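Local coordinates for anti-H(O) lectin 1 (Ulex europaeus, PDB 1FX5), which binds L-fucose, recognising the H(O) blood-group sugar as a legume lectin that carries calcium and manganese ions, at residues G105-F110 with S215-I220; N159-L164 with P188-S193; I172-S177 with V200-I205. One frame throughout, in Å; residues are numbered along the deposited sequence.

Followed from the N terminus, the chain first reaches 105-110, in the loop between strands 88-94 and 122-127. Interaction 1 joins this loop to the end of strand 209-219, so it closes a span of 104 residues in which both other contacts are nested. Inside that span the segments alternate: 159-164, 172-177, 188-193, then 200-205. Interactions 2 and 3 therefore cross. Interaction 2 ties the loop after strand 154-157 to the turn between strands 180-187 and 192-199, whereas interaction 3 ties strand 168-175 to the loop before strand 209-219. None of the three touches another, and interactions 1 and 3 lie on opposite sides of the chain's centre.

Interaction 1: residues G105-F110 with S215-I220; sequences GYFGLF and SGSTYI. Unlike the reference sequence in segment 215-220: Ser217 (reference Gly).
With chi1 at 89°, Ser215 swings OG in between its own backbone N and carbonyl carbon, where it meets the carbonyl O of Phe107; Phe107 CG stands anti to its carbonyl carbon (chi1 -55°), with the ring carried past Ser217. The hydroxyl of Ser215 donates to that carbonyl, with OG 2.8 Å from Phe107 O. It lies in the carbonyl plane at a C=O...O angle of 147°. Serine suits the place because it is short: CB points at the loop and one further atom completes the bond, while OG also rests 3.7 Å from Phe107 CB.

Two residues along strand 209-219, the side chain of Ser217 faces the same way. Its OG packs 3.6 Å from Phe107 CA and 3.9 Å from Phe107 CD2, approaching the ring obliquely, but its hydrogen bond goes to Gly104 O. Ser217 stands where the reference sequence has glycine. Leu109 adds a looser apolar border, with CG 4.2 Å from Ser215 OG, and reaches on to strands 88-94 and 122-127.

The strand belongs to the curved front sheet of the legume lectin sandwich, and the loop lies beside the metal site. The side chain of Phe107 is about 5 Å from both calcium and manganese and touches Glu125 and Asp127, which bind manganese, Asp127 also binding calcium. Thus two short hydroxyls satisfy backbone carbonyls in a buried seam, while an apolar ring packs against the metal ligands without competing with them for the ions.

Interaction 2: residues N159-L164 with P188-S193; sequences NKRYGL and PSDQTS
Asp190 OD2 accepts from two donors that reach it from opposite faces of the carboxylate: Arg161 NH1 at 3.0 Å and the backbone N of Thr192 at 3.2 Å. The second bond, from two residues further on, makes an Asx turn in the connection between antiparallel strands 180-187 and 192-199 at the surface of the lectin sandwich. A chi1 of 67° turns the Asp190 carboxylate back over its own turn, where OD2 meets Thr192 N, while the guanidinium comes from the other face.

Arg161 comes from the facing loop, its chain extended from CG to NE, and grips the carboxylate end-on. NH1 takes OD2 with an N-H...O angle of 160°, while Arg161 NH2 takes Asp190 OD1 at 2.9 Å, on the syn side. The salt bridge is bidentate but not coplanar, since the guanidinium and carboxylate planes are 54° apart. Arginine fits because its two terminal nitrogens can take one oxygen each; Arg161 also makes a cation-pi contact with Tyr187. Thr192 OG1 lies 3.3 Å from Arg161 NH2, oblique to the guanidinium.

Ser189 is linked to the bridge through solvent. One water lies in the guanidinium plane at its edge, accepting from Arg161 NH1 at 2.9 Å and hydrogen-bonded at 2.7 Å to Ser189 OG.

Interaction 3: residues I172-S177 with V200-I205; sequences IIYEAS and VDLKEI
Tyr174 makes the tight part of this contact, its flat ring meeting Leu202 over one face while its hydroxyl reaches the backbone of Val200. CG stands anti to the backbone N (chi1 -177°), which sends the ring away from the strand and across to segment 200-205. At the far end Tyr174 OH donates to Val200 O over 2.9 Å, in the carbonyl plane. Leu202 comes from the opposite direction and lays its CD2 methyl on the ring, a CH-pi contact with CD2 3.5 Å from the ring centroid and only 16° off the normal. The nearest carbon-carbon approach, Tyr174 CE2 to Leu202 CD2, is 3.4 Å. Tyrosine suits this place because it offers an apolar face to the leucine and a polar tip to a buried carbonyl; a branched leucine can seat one methyl over the ring face.

Away from the ring the contact is looser. Val200 CG1 stays 4.9 Å from Tyr174 CE1, and the side chain of Asp201 points away from the strand. The outer part of the loop instead holds its own shape: Asp201 OD2 accepts from Lys203 N at 3.3 Å, an Asx turn, and backbone bonds run from Glu204 N to Asp201 O and from Ile205 N to Leu202 O. Glu204 is exposed, as are Glu175 at the strand's end and Ser177 just past it, whose OG donates to Glu175 OE1.

Strand 168-175 lies between strands 64-78 and 180-187, and Tyr174 packs on Leu65 of the first and Leu181 of the second. Leu202 and Ile205 rest on Val122 of strand 122-127, so the tyrosine-leucine pair bridges from the back sheet of the sandwich to a strand of its front sheet.

Interaction 1: residues G105-F110 with S215-I220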
ATOM      1  N   GLY A 105      29.234   5.593  -6.340  1.00 14.59           N
ATOM      2  CA  GLY A 105      29.027   4.528  -7.310  1.00 14.26           C
ATOM      3  C   GLY A 105      28.402   3.231  -6.810  1.00 15.80           C
ATOM      4  O   GLY A 105      28.234   2.275  -7.568  1.00 15.72           O
ATOM      5  N   TYR A 106      28.060   3.180  -5.534  1.00 17.80           N
ATOM      6  CA  TYR A 106      27.455   1.990  -4.958  1.00 15.69           C
ATOM      7  C   TYR A 106      25.929   2.144  -4.806  1.00 16.05           C
ATOM      8  O   TYR A 106      25.265   1.276  -4.221  1.00 17.29           O
ATOM      9  CB  TYR A 106      28.168   1.620  -3.647  1.00 15.00           C
ATOM     10  CG  TYR A 106      29.628   1.263  -3.864  1.00 14.99           C
ATOM     11  CD1 TYR A 106      30.641   2.146  -3.523  1.00 15.71           C
ATOM     12  CD2 TYR A 106      29.984   0.044  -4.421  1.00 16.32           C
ATOM     13  CE1 TYR A 106      31.978   1.821  -3.718  1.00 17.15           C
ATOM     14  CE2 TYR A 106      31.330  -0.293  -4.631  1.00 19.15           C
ATOM     15  CZ  TYR A 106      32.315   0.597  -4.273  1.00 18.82           C
ATOM     16  OH  TYR A 106      33.632   0.247  -4.431  1.00 16.62           O
ATOM     17  N   PHE A 107      25.404   3.286  -5.271  1.00 13.72           N
ATOM     18  CA  PHE A 107      23.969   3.626  -5.254  1.00 16.31           C
ATOM     19  C   PHE A 107      23.168   3.537  -3.965  1.00 17.82           C
ATOM     20  O   PHE A 107      21.915   3.531  -4.026  1.00 17.21           O
ATOM     21  CB  PHE A 107      23.214   2.765  -6.286  1.00 13.45           C
ATOM     22  CG  PHE A 107      23.769   2.843  -7.678  1.00 15.76           C
ATOM     23  CD1 PHE A 107      24.473   1.773  -8.227  1.00 14.83           C
ATOM     24  CD2 PHE A 107      23.592   3.988  -8.443  1.00 17.25           C
ATOM     25  CE1 PHE A 107      24.995   1.840  -9.515  1.00 15.60           C
ATOM     26  CE2 PHE A 107      24.116   4.063  -9.734  1.00 18.63           C
ATOM     27  CZ  PHE A 107      24.820   2.981 -10.267  1.00 16.84           C
ATOM     28  N   GLY A 108      23.858   3.448  -2.833  1.00 15.60           N
ATOM     29  CA  GLY A 108      23.181   3.349  -1.556  1.00 14.08           C
ATOM     30  C   GLY A 108      22.668   1.935  -1.284  1.00 17.15           C
ATOM     31  O   GLY A 108      22.078   1.678  -0.228  1.00 16.35           O
ATOM     32  N   LEU A 109      22.941   0.997  -2.192  1.00 16.75           N
ATOM     33  CA  LEU A 109      22.488  -0.384  -2.041  1.00 16.22           C
ATOM     34  C   LEU A 109      23.526  -1.376  -1.536  1.00 17.93           C
ATOM     35  O   LEU A 109      23.169  -2.405  -0.933  1.00 18.34           O
ATOM     36  CB  LEU A 109      21.963  -0.898  -3.394  1.00 15.17           C
ATOM     37  CG  LEU A 109      20.871  -0.100  -4.115  1.00 14.22           C
ATOM     38  CD1 LEU A 109      20.585  -0.748  -5.481  1.00 13.10           C
ATOM     39  CD2 LEU A 109      19.616  -0.065  -3.249  1.00 10.71           C
ATOM     40  N   PHE A 110      24.801  -1.096  -1.817  1.00 17.60           N
ATOM     41  CA  PHE A 110      25.914  -1.965  -1.411  1.00 18.48           C
ATOM     42  C   PHE A 110      27.021  -1.290  -0.558  1.00 20.13           C
ATOM     43  O   PHE A 110      27.120  -0.060  -0.530  1.00 19.49           O
ATOM     44  CB  PHE A 110      26.549  -2.588  -2.682  1.00 16.60           C
ATOM     45  CG  PHE A 110      25.538  -3.132  -3.672  1.00 15.85           C
ATOM     46  CD1 PHE A 110      24.923  -4.351  -3.458  1.00 12.11           C
ATOM     47  CD2 PHE A 110      25.195  -2.406  -4.797  1.00 14.45           C
ATOM     48  CE1 PHE A 110      23.981  -4.832  -4.353  1.00 16.25           C
ATOM     49  CE2 PHE A 110      24.252  -2.883  -5.696  1.00 14.23           C
ATOM     50  CZ  PHE A 110      23.646  -4.094  -5.471  1.00 13.99           C
ATOM     51  N   SER A 215      16.593   4.674  -5.914  1.00 12.77           N
ATOM     52  CA  SER A 215      17.767   5.190  -5.219  1.00 14.17           C
ATOM     53  C   SER A 215      18.476   6.078  -6.255  1.00 15.77           C
ATOM     54  O   SER A 215      18.357   5.846  -7.477  1.00 15.27           O
ATOM     55  CB  SER A 215      18.687   4.058  -4.698  1.00 13.24           C
ATOM     56  OG  SER A 215      19.670   3.638  -5.640  1.00 15.35           O
ATOM     57  N   GLY A 216      19.140   7.130  -5.783  1.00 15.17           N
ATOM     58  CA  GLY A 216      19.849   8.033  -6.667  1.00 10.94           C
ATOM     59  C   GLY A 216      21.080   8.475  -5.904  1.00 16.08           C
ATOM     60  O   GLY A 216      21.018   8.581  -4.675  1.00 14.04           O
ATOM     61  N   SER A 217      22.199   8.715  -6.595  1.00 15.06           N
ATOM     62  CA  SER A 217      23.399   9.142  -5.904  1.00 16.60           C
ATOM     63  C   SER A 217      24.364   9.863  -6.830  1.00 17.43           C
ATOM     64  O   SER A 217      24.217   9.811  -8.055  1.00 14.48           O
ATOM     65  CB  SER A 217      24.086   7.959  -5.201  1.00 18.78           C
ATOM     66  OG  SER A 217      24.548   7.027  -6.140  1.00 23.18           O
ATOM     67  N   THR A 218      25.331  10.557  -6.223  1.00 17.95           N
ATOM     68  CA  THR A 218      26.340  11.319  -6.941  1.00 18.34           C
ATOM     69  C   THR A 218      27.638  11.469  -6.112  1.00 19.61           C
ATOM     70  O   THR A 218      27.708  11.016  -4.965  1.00 17.37           O
ATOM     71  CB  THR A 218      25.764  12.687  -7.346  1.00 18.25           C
ATOM     72  OG1 THR A 218      26.599  13.297  -8.345  1.00 19.19           O
ATOM     73  CG2 THR A 218      25.629  13.593  -6.124  1.00 19.11           C
ATOM     74  N   TYR A 219      28.649  12.118  -6.681  1.00 21.21           N
ATOM     75  CA  TYR A 219      29.934  12.306  -5.997  1.00 24.04           C
ATOM     76  C   TYR A 219      30.410  13.767  -6.114  1.00 24.68           C
ATOM     77  O   TYR A 219      30.004  14.437  -7.080  1.00 24.69           O
ATOM     78  CB  TYR A 219      30.913  11.375  -6.697  1.00 24.68           C
ATOM     79  CG  TYR A 219      32.244  11.272  -6.051  1.00 27.94           C
ATOM     80  CD1 TYR A 219      33.366  11.837  -6.657  1.00 26.53           C
ATOM     81  CD2 TYR A 219      32.392  10.624  -4.832  1.00 25.48           C
ATOM     82  CE1 TYR A 219      34.587  11.762  -6.072  1.00 28.04           C
ATOM     83  CE2 TYR A 219      33.619  10.541  -4.231  1.00 29.80           C
ATOM     84  CZ  TYR A 219      34.715  11.115  -4.858  1.00 29.46           C
ATOM     85  OH  TYR A 219      35.954  11.035  -4.282  1.00 33.10           O
ATOM     86  N   ILE A 220      31.263  14.265  -5.188  1.00 26.63           N
ATOM     87  CA  ILE A 220      31.744  15.683  -5.271  1.00 28.23           C
ATOM     88  C   ILE A 220      32.552  15.957  -6.510  1.00 29.40           C
ATOM     89  O   ILE A 220      33.390  15.142  -6.898  1.00 30.21           O
ATOM     90  CB  ILE A 220      32.686  16.188  -4.130  1.00 31.73           C
ATOM     91  CG1 ILE A 220      33.210  15.049  -3.282  1.00 31.11           C
ATOM     92  CG2 ILE A 220      32.048  17.351  -3.365  1.00 33.68           C
ATOM     93  CD1 ILE A 220      34.294  14.294  -3.944  1.00 32.45           C
TER

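Interaction 2: residues N159-L164 with P188-S193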
ATOM      1  N   ASN A 159      23.772   5.970 -24.200  1.00 22.64           N
ATOM      2  CA  ASN A 159      24.302   7.310 -24.449  1.00 25.14           C
ATOM      3  C   ASN A 159      23.384   8.265 -23.676  1.00 24.26           C
ATOM      4  O   ASN A 159      22.357   8.718 -24.195  1.00 23.38           O
ATOM      5  CB  ASN A 159      24.293   7.627 -25.939  1.00 28.58           C
ATOM      6  CG  ASN A 159      25.234   6.726 -26.724  1.00 37.49           C
ATOM      7  OD1 ASN A 159      24.864   6.187 -27.760  1.00 43.29           O
ATOM      8  ND2 ASN A 159      26.446   6.530 -26.213  1.00 40.31           N
ATOM      9  N   LYS A 160      23.754   8.513 -22.419  1.00 21.20           N
ATOM     10  CA  LYS A 160      23.010   9.388 -21.502  1.00 21.93           C
ATOM     11  C   LYS A 160      22.779  10.825 -21.998  1.00 20.52           C
ATOM     12  O   LYS A 160      23.636  11.402 -22.658  1.00 20.06           O
ATOM     13  CB  LYS A 160      23.697   9.386 -20.110  1.00 19.79           C
ATOM     14  CG  LYS A 160      25.195   9.756 -20.149  1.00 19.00           C
ATOM     15  CD  LYS A 160      25.817   9.823 -18.766  1.00 16.40           C
ATOM     16  CE  LYS A 160      27.146  10.570 -18.807  1.00 14.42           C
ATOM     17  NZ  LYS A 160      27.777  10.712 -17.473  1.00 12.03           N
ATOM     18  N   ARG A 161      21.628  11.393 -21.637  1.00 18.63           N
ATOM     19  CA  ARG A 161      21.244  12.747 -22.014  1.00 16.11           C
ATOM     20  C   ARG A 161      20.809  13.444 -20.727  1.00 19.60           C
ATOM     21  O   ARG A 161      20.202  12.797 -19.873  1.00 21.40           O
ATOM     22  CB  ARG A 161      20.063  12.710 -22.990  1.00 14.69           C
ATOM     23  CG  ARG A 161      20.361  12.066 -24.330  1.00 10.23           C
ATOM     24  CD  ARG A 161      19.186  12.177 -25.293  1.00 14.18           C
ATOM     25  NE  ARG A 161      19.495  11.517 -26.564  1.00 15.95           N
ATOM     26  CZ  ARG A 161      18.619  11.219 -27.520  1.00 18.95           C
ATOM     27  NH1 ARG A 161      17.339  11.519 -27.388  1.00 19.43           N
ATOM     28  NH2 ARG A 161      19.038  10.583 -28.612  1.00 20.46           N
ATOM     29  N   TYR A 162      21.100  14.739 -20.585  1.00 17.82           N
ATOM     30  CA  TYR A 162      20.727  15.496 -19.391  1.00 18.58           C
ATOM     31  C   TYR A 162      19.774  16.635 -19.746  1.00 20.70           C
ATOM     32  O   TYR A 162      19.707  17.028 -20.905  1.00 21.14           O
ATOM     33  CB  TYR A 162      21.973  16.097 -18.727  1.00 16.20           C
ATOM     34  CG  TYR A 162      22.834  15.114 -17.981  1.00 17.32           C
ATOM     35  CD1 TYR A 162      23.678  14.247 -18.663  1.00 17.43           C
ATOM     36  CD2 TYR A 162      22.752  15.002 -16.595  1.00 13.83           C
ATOM     37  CE1 TYR A 162      24.406  13.284 -17.989  1.00 17.16           C
ATOM     38  CE2 TYR A 162      23.477  14.044 -15.905  1.00 13.98           C
ATOM     39  CZ  TYR A 162      24.293  13.185 -16.607  1.00 19.00           C
ATOM     40  OH  TYR A 162      24.963  12.191 -15.942  1.00 19.46           O
ATOM     41  N   GLY A 163      19.044  17.156 -18.751  1.00 23.34           N
ATOM     42  CA  GLY A 163      18.112  18.254 -18.989  1.00 23.47           C
ATOM     43  C   GLY A 163      16.636  17.906 -19.031  1.00 25.85           C
ATOM     44  O   GLY A 163      16.264  16.789 -19.405  1.00 25.10           O
ATOM     45  N   LEU A 164      15.784  18.877 -18.703  1.00 28.75           N
ATOM     46  CA  LEU A 164      14.333  18.661 -18.701  1.00 31.21           C
ATOM     47  C   LEU A 164      13.789  18.375 -20.102  1.00 31.90           C
ATOM     48  O   LEU A 164      12.766  17.710 -20.271  1.00 33.66           O
ATOM     49  CB  LEU A 164      13.596  19.856 -18.086  1.00 32.61           C
ATOM     50  CG  LEU A 164      12.464  19.559 -17.077  1.00 37.67           C
ATOM     51  CD1 LEU A 164      11.480  20.740 -17.087  1.00 37.85           C
ATOM     52  CD2 LEU A 164      11.696  18.250 -17.383  1.00 33.78           C
ATOM     53  N   PRO A 188      11.488   9.983 -26.013  1.00 16.53           N
ATOM     54  CA  PRO A 188      10.409  10.342 -26.936  1.00 16.93           C
ATOM     55  C   PRO A 188      10.718  11.400 -28.000  1.00 19.39           C
ATOM     56  O   PRO A 188      10.067  11.424 -29.048  1.00 20.38           O
ATOM     57  CB  PRO A 188       9.284  10.780 -25.998  1.00 13.70           C
ATOM     58  CG  PRO A 188      10.018  11.281 -24.796  1.00 16.23           C
ATOM     59  CD  PRO A 188      11.088  10.247 -24.619  1.00 15.50           C
ATOM     60  N   SER A 189      11.737  12.227 -27.764  1.00 18.68           N
ATOM     61  CA  SER A 189      12.113  13.273 -28.713  1.00 19.50           C
ATOM     62  C   SER A 189      12.532  12.739 -30.080  1.00 20.18           C
ATOM     63  O   SER A 189      12.198  13.326 -31.122  1.00 20.12           O
ATOM     64  CB  SER A 189      13.250  14.120 -28.159  1.00 15.87           C
ATOM     65  OG  SER A 189      14.462  13.394 -28.200  1.00 23.82           O
ATOM     66  N   ASP A 190      13.278  11.642 -30.083  1.00 21.95           N
ATOM     67  CA  ASP A 190      13.730  11.061 -31.346  1.00 22.30           C
ATOM     68  C   ASP A 190      13.484   9.570 -31.432  1.00 23.07           C
ATOM     69  O   ASP A 190      13.936   8.928 -32.366  1.00 20.90           O
ATOM     70  CB  ASP A 190      15.210  11.385 -31.622  1.00 22.00           C
ATOM     71  CG  ASP A 190      16.169  10.710 -30.632  1.00 28.06           C
ATOM     72  OD1 ASP A 190      17.387  10.704 -30.944  1.00 25.03           O
ATOM     73  OD2 ASP A 190      15.721  10.209 -29.562  1.00 23.60           O
ATOM     74  N   GLN A 191      12.795   9.021 -30.434  1.00 22.33           N
ATOM     75  CA  GLN A 191      12.482   7.596 -30.403  1.00 22.31           C
ATOM     76  C   GLN A 191      13.672   6.648 -30.156  1.00 23.77           C
ATOM     77  O   GLN A 191      13.580   5.459 -30.473  1.00 22.81           O
ATOM     78  CB  GLN A 191      11.748   7.215 -31.697  1.00 25.31           C
ATOM     79  CG  GLN A 191      10.516   6.369 -31.534  1.00 33.05           C
ATOM     80  CD  GLN A 191       9.296   7.149 -31.093  1.00 36.99           C
ATOM     81  OE1 GLN A 191       9.226   7.623 -29.953  1.00 38.27           O
ATOM     82  NE2 GLN A 191       8.300   7.241 -31.975  1.00 37.75           N
ATOM     83  N   THR A 192      14.798   7.168 -29.657  1.00 23.12           N
ATOM     84  CA  THR A 192      15.976   6.335 -29.371  1.00 21.97           C
ATOM     85  C   THR A 192      15.539   5.421 -28.214  1.00 22.97           C
ATOM     86  O   THR A 192      15.104   5.897 -27.158  1.00 22.25           O
ATOM     87  CB  THR A 192      17.156   7.181 -28.885  1.00 23.15           C
ATOM     88  OG1 THR A 192      17.700   7.917 -29.980  1.00 23.05           O
ATOM     89  CG2 THR A 192      18.238   6.311 -28.252  1.00 22.42           C
ATOM     90  N   SER A 193      15.693   4.118 -28.395  1.00 22.71           N
ATOM     91  CA  SER A 193      15.299   3.166 -27.373  1.00 22.76           C
ATOM     92  C   SER A 193      16.366   2.080 -27.130  1.00 23.44           C
ATOM     93  O   SER A 193      17.101   1.698 -28.049  1.00 22.59           O
ATOM     94  CB  SER A 193      13.969   2.551 -27.824  1.00 21.77           C
ATOM     95  OG  SER A 193      13.460   1.644 -26.874  1.00 35.47           O
TER
HETATM   96  O   HOH W   1      15.705  13.260 -25.784  1.00 19.39           O

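Interaction 3: residues I172-S177 with V200-I205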
ATOM      1  N   ILE A 172       9.662  -1.549 -17.079  1.00 14.25           N
ATOM      2  CA  ILE A 172      10.286  -2.765 -16.549  1.00 15.33           C
ATOM      3  C   ILE A 172       9.216  -3.833 -16.333  1.00 17.07           C
ATOM      4  O   ILE A 172       8.193  -3.584 -15.668  1.00 17.30           O
ATOM      5  CB  ILE A 172      11.036  -2.481 -15.209  1.00 15.31           C
ATOM      6  CG1 ILE A 172      12.052  -1.363 -15.423  1.00 14.34           C
ATOM      7  CG2 ILE A 172      11.800  -3.735 -14.740  1.00 14.73           C
ATOM      8  CD1 ILE A 172      12.729  -0.884 -14.154  1.00 12.55           C
ATOM      9  N   ILE A 173       9.483  -5.038 -16.824  1.00 15.32           N
ATOM     10  CA  ILE A 173       8.536  -6.146 -16.701  1.00 17.38           C
ATOM     11  C   ILE A 173       9.129  -7.474 -16.215  1.00 17.43           C
ATOM     12  O   ILE A 173      10.244  -7.862 -16.623  1.00 18.26           O
ATOM     13  CB  ILE A 173       7.929  -6.454 -18.119  1.00 21.91           C
ATOM     14  CG1 ILE A 173       7.178  -5.245 -18.663  1.00 26.16           C
ATOM     15  CG2 ILE A 173       7.012  -7.673 -18.095  1.00 20.67           C
ATOM     16  CD1 ILE A 173       6.988  -5.307 -20.164  1.00 30.51           C
ATOM     17  N   TYR A 174       8.429  -8.148 -15.311  1.00 15.02           N
ATOM     18  CA  TYR A 174       8.923  -9.428 -14.845  1.00 16.15           C
ATOM     19  C   TYR A 174       7.788 -10.400 -15.162  1.00 18.36           C
ATOM     20  O   TYR A 174       6.658 -10.218 -14.695  1.00 17.13           O
ATOM     21  CB  TYR A 174       9.272  -9.465 -13.355  1.00 14.89           C
ATOM     22  CG  TYR A 174       9.867 -10.812 -12.934  1.00 17.19           C
ATOM     23  CD1 TYR A 174      11.144 -11.206 -13.354  1.00 16.34           C
ATOM     24  CD2 TYR A 174       9.140 -11.709 -12.159  1.00 20.34           C
ATOM     25  CE1 TYR A 174      11.674 -12.453 -13.020  1.00 14.23           C
ATOM     26  CE2 TYR A 174       9.658 -12.963 -11.814  1.00 17.26           C
ATOM     27  CZ  TYR A 174      10.915 -13.331 -12.247  1.00 18.90           C
ATOM     28  OH  TYR A 174      11.392 -14.593 -11.917  1.00 18.03           O
ATOM     29  N   GLU A 175       8.054 -11.347 -16.053  1.00 19.27           N
ATOM     30  CA  GLU A 175       7.056 -12.341 -16.432  1.00 22.95           C
ATOM     31  C   GLU A 175       7.452 -13.632 -15.705  1.00 21.25           C
ATOM     32  O   GLU A 175       8.419 -14.296 -16.091  1.00 18.61           O
ATOM     33  CB  GLU A 175       7.065 -12.568 -17.933  1.00 25.81           C
ATOM     34  CG  GLU A 175       6.040 -13.593 -18.339  1.00 40.42           C
ATOM     35  CD  GLU A 175       6.291 -14.149 -19.721  1.00 50.78           C
ATOM     36  OE1 GLU A 175       6.721 -15.325 -19.818  1.00 56.06           O
ATOM     37  OE2 GLU A 175       6.064 -13.413 -20.707  1.00 54.14           O
ATOM     38  N   ALA A 176       6.676 -14.005 -14.696  1.00 18.83           N
ATOM     39  CA  ALA A 176       6.936 -15.208 -13.896  1.00 19.99           C
ATOM     40  C   ALA A 176       7.057 -16.562 -14.613  1.00 21.74           C
ATOM     41  O   ALA A 176       7.915 -17.371 -14.247  1.00 21.83           O
ATOM     42  CB  ALA A 176       5.924 -15.308 -12.736  1.00 16.64           C
ATOM     43  N   SER A 177       6.214 -16.812 -15.619  1.00 23.07           N
ATOM     44  CA  SER A 177       6.253 -18.084 -16.357  1.00 26.07           C
ATOM     45  C   SER A 177       7.605 -18.366 -17.009  1.00 26.24           C
ATOM     46  O   SER A 177       8.092 -19.490 -16.927  1.00 28.65           O
ATOM     47  CB  SER A 177       5.107 -18.193 -17.377  1.00 23.94           C
ATOM     48  OG  SER A 177       5.092 -17.067 -18.246  1.00 35.46           O
ATOM     49  N   VAL A 200      16.222 -14.676 -14.415  1.00 16.60           N
ATOM     50  CA  VAL A 200      16.595 -14.922 -13.037  1.00 17.08           C
ATOM     51  C   VAL A 200      15.387 -15.361 -12.191  1.00 18.03           C
ATOM     52  O   VAL A 200      14.294 -14.794 -12.279  1.00 17.88           O
ATOM     53  CB  VAL A 200      17.326 -13.652 -12.459  1.00 21.03           C
ATOM     54  CG1 VAL A 200      16.575 -12.400 -12.814  1.00 23.47           C
ATOM     55  CG2 VAL A 200      17.464 -13.723 -10.941  1.00 23.81           C
ATOM     56  N   ASP A 201      15.598 -16.416 -11.422  1.00 18.25           N
ATOM     57  CA  ASP A 201      14.581 -16.991 -10.552  1.00 17.83           C
ATOM     58  C   ASP A 201      14.500 -16.214  -9.236  1.00 18.16           C
ATOM     59  O   ASP A 201      15.248 -16.484  -8.288  1.00 18.28           O
ATOM     60  CB  ASP A 201      14.928 -18.461 -10.295  1.00 15.61           C
ATOM     61  CG  ASP A 201      13.832 -19.216  -9.563  1.00 19.66           C
ATOM     62  OD1 ASP A 201      14.003 -20.442  -9.373  1.00 19.48           O
ATOM     63  OD2 ASP A 201      12.813 -18.604  -9.164  1.00 17.40           O
ATOM     64  N   LEU A 202      13.514 -15.333  -9.147  1.00 16.27           N
ATOM     65  CA  LEU A 202      13.323 -14.525  -7.959  1.00 18.21           C
ATOM     66  C   LEU A 202      13.104 -15.285  -6.645  1.00 22.23           C
ATOM     67  O   LEU A 202      13.510 -14.794  -5.592  1.00 20.81           O
ATOM     68  CB  LEU A 202      12.215 -13.523  -8.214  1.00 17.14           C
ATOM     69  CG  LEU A 202      12.569 -12.069  -8.535  1.00 21.36           C
ATOM     70  CD1 LEU A 202      13.874 -11.872  -9.314  1.00 16.02           C
ATOM     71  CD2 LEU A 202      11.378 -11.451  -9.241  1.00 20.63           C
ATOM     72  N   LYS A 203      12.526 -16.491  -6.704  1.00 23.75           N
ATOM     73  CA  LYS A 203      12.279 -17.299  -5.490  1.00 27.92           C
ATOM     74  C   LYS A 203      13.575 -17.726  -4.841  1.00 28.31           C
ATOM     75  O   LYS A 203      13.604 -18.066  -3.658  1.00 28.21           O
ATOM     76  CB  LYS A 203      11.529 -18.591  -5.794  1.00 29.93           C
ATOM     77  CG  LYS A 203      10.085 -18.455  -6.124  1.00 39.23           C
ATOM     78  CD  LYS A 203       9.491 -19.838  -6.305  1.00 43.22           C
ATOM     79  CE  LYS A 203       9.742 -20.691  -5.065  1.00 49.75           C
ATOM     80  NZ  LYS A 203       9.114 -22.045  -5.161  1.00 54.26           N
ATOM     81  N   GLU A 204      14.635 -17.773  -5.637  1.00 27.07           N
ATOM     82  CA  GLU A 204      15.928 -18.173  -5.118  1.00 29.07           C
ATOM     83  C   GLU A 204      16.810 -17.031  -4.623  1.00 27.22           C
ATOM     84  O   GLU A 204      17.851 -17.272  -4.015  1.00 27.35           O
ATOM     85  CB  GLU A 204      16.703 -18.913  -6.206  1.00 33.32           C
ATOM     86  CG  GLU A 204      16.154 -20.273  -6.562  1.00 41.21           C
ATOM     87  CD  GLU A 204      17.078 -20.982  -7.535  1.00 45.44           C
ATOM     88  OE1 GLU A 204      18.243 -21.230  -7.137  1.00 45.48           O
ATOM     89  OE2 GLU A 204      16.660 -21.261  -8.692  1.00 43.59           O
ATOM     90  N   ILE A 205      16.413 -15.796  -4.897  1.00 24.79           N
ATOM     91  CA  ILE A 205      17.190 -14.642  -4.497  1.00 21.27           C
ATOM     92  C   ILE A 205      16.571 -13.685  -3.481  1.00 20.80           C
ATOM     93  O   ILE A 205      17.273 -13.172  -2.597  1.00 18.67           O
ATOM     94  CB  ILE A 205      17.624 -13.901  -5.795  1.00 22.19           C
ATOM     95  CG1 ILE A 205      18.743 -14.705  -6.460  1.00 24.63           C
ATOM     96  CG2 ILE A 205      18.070 -12.469  -5.532  1.00 20.58           C
ATOM     97  CD1 ILE A 205      18.460 -15.031  -7.860  1.00 31.10           C
TER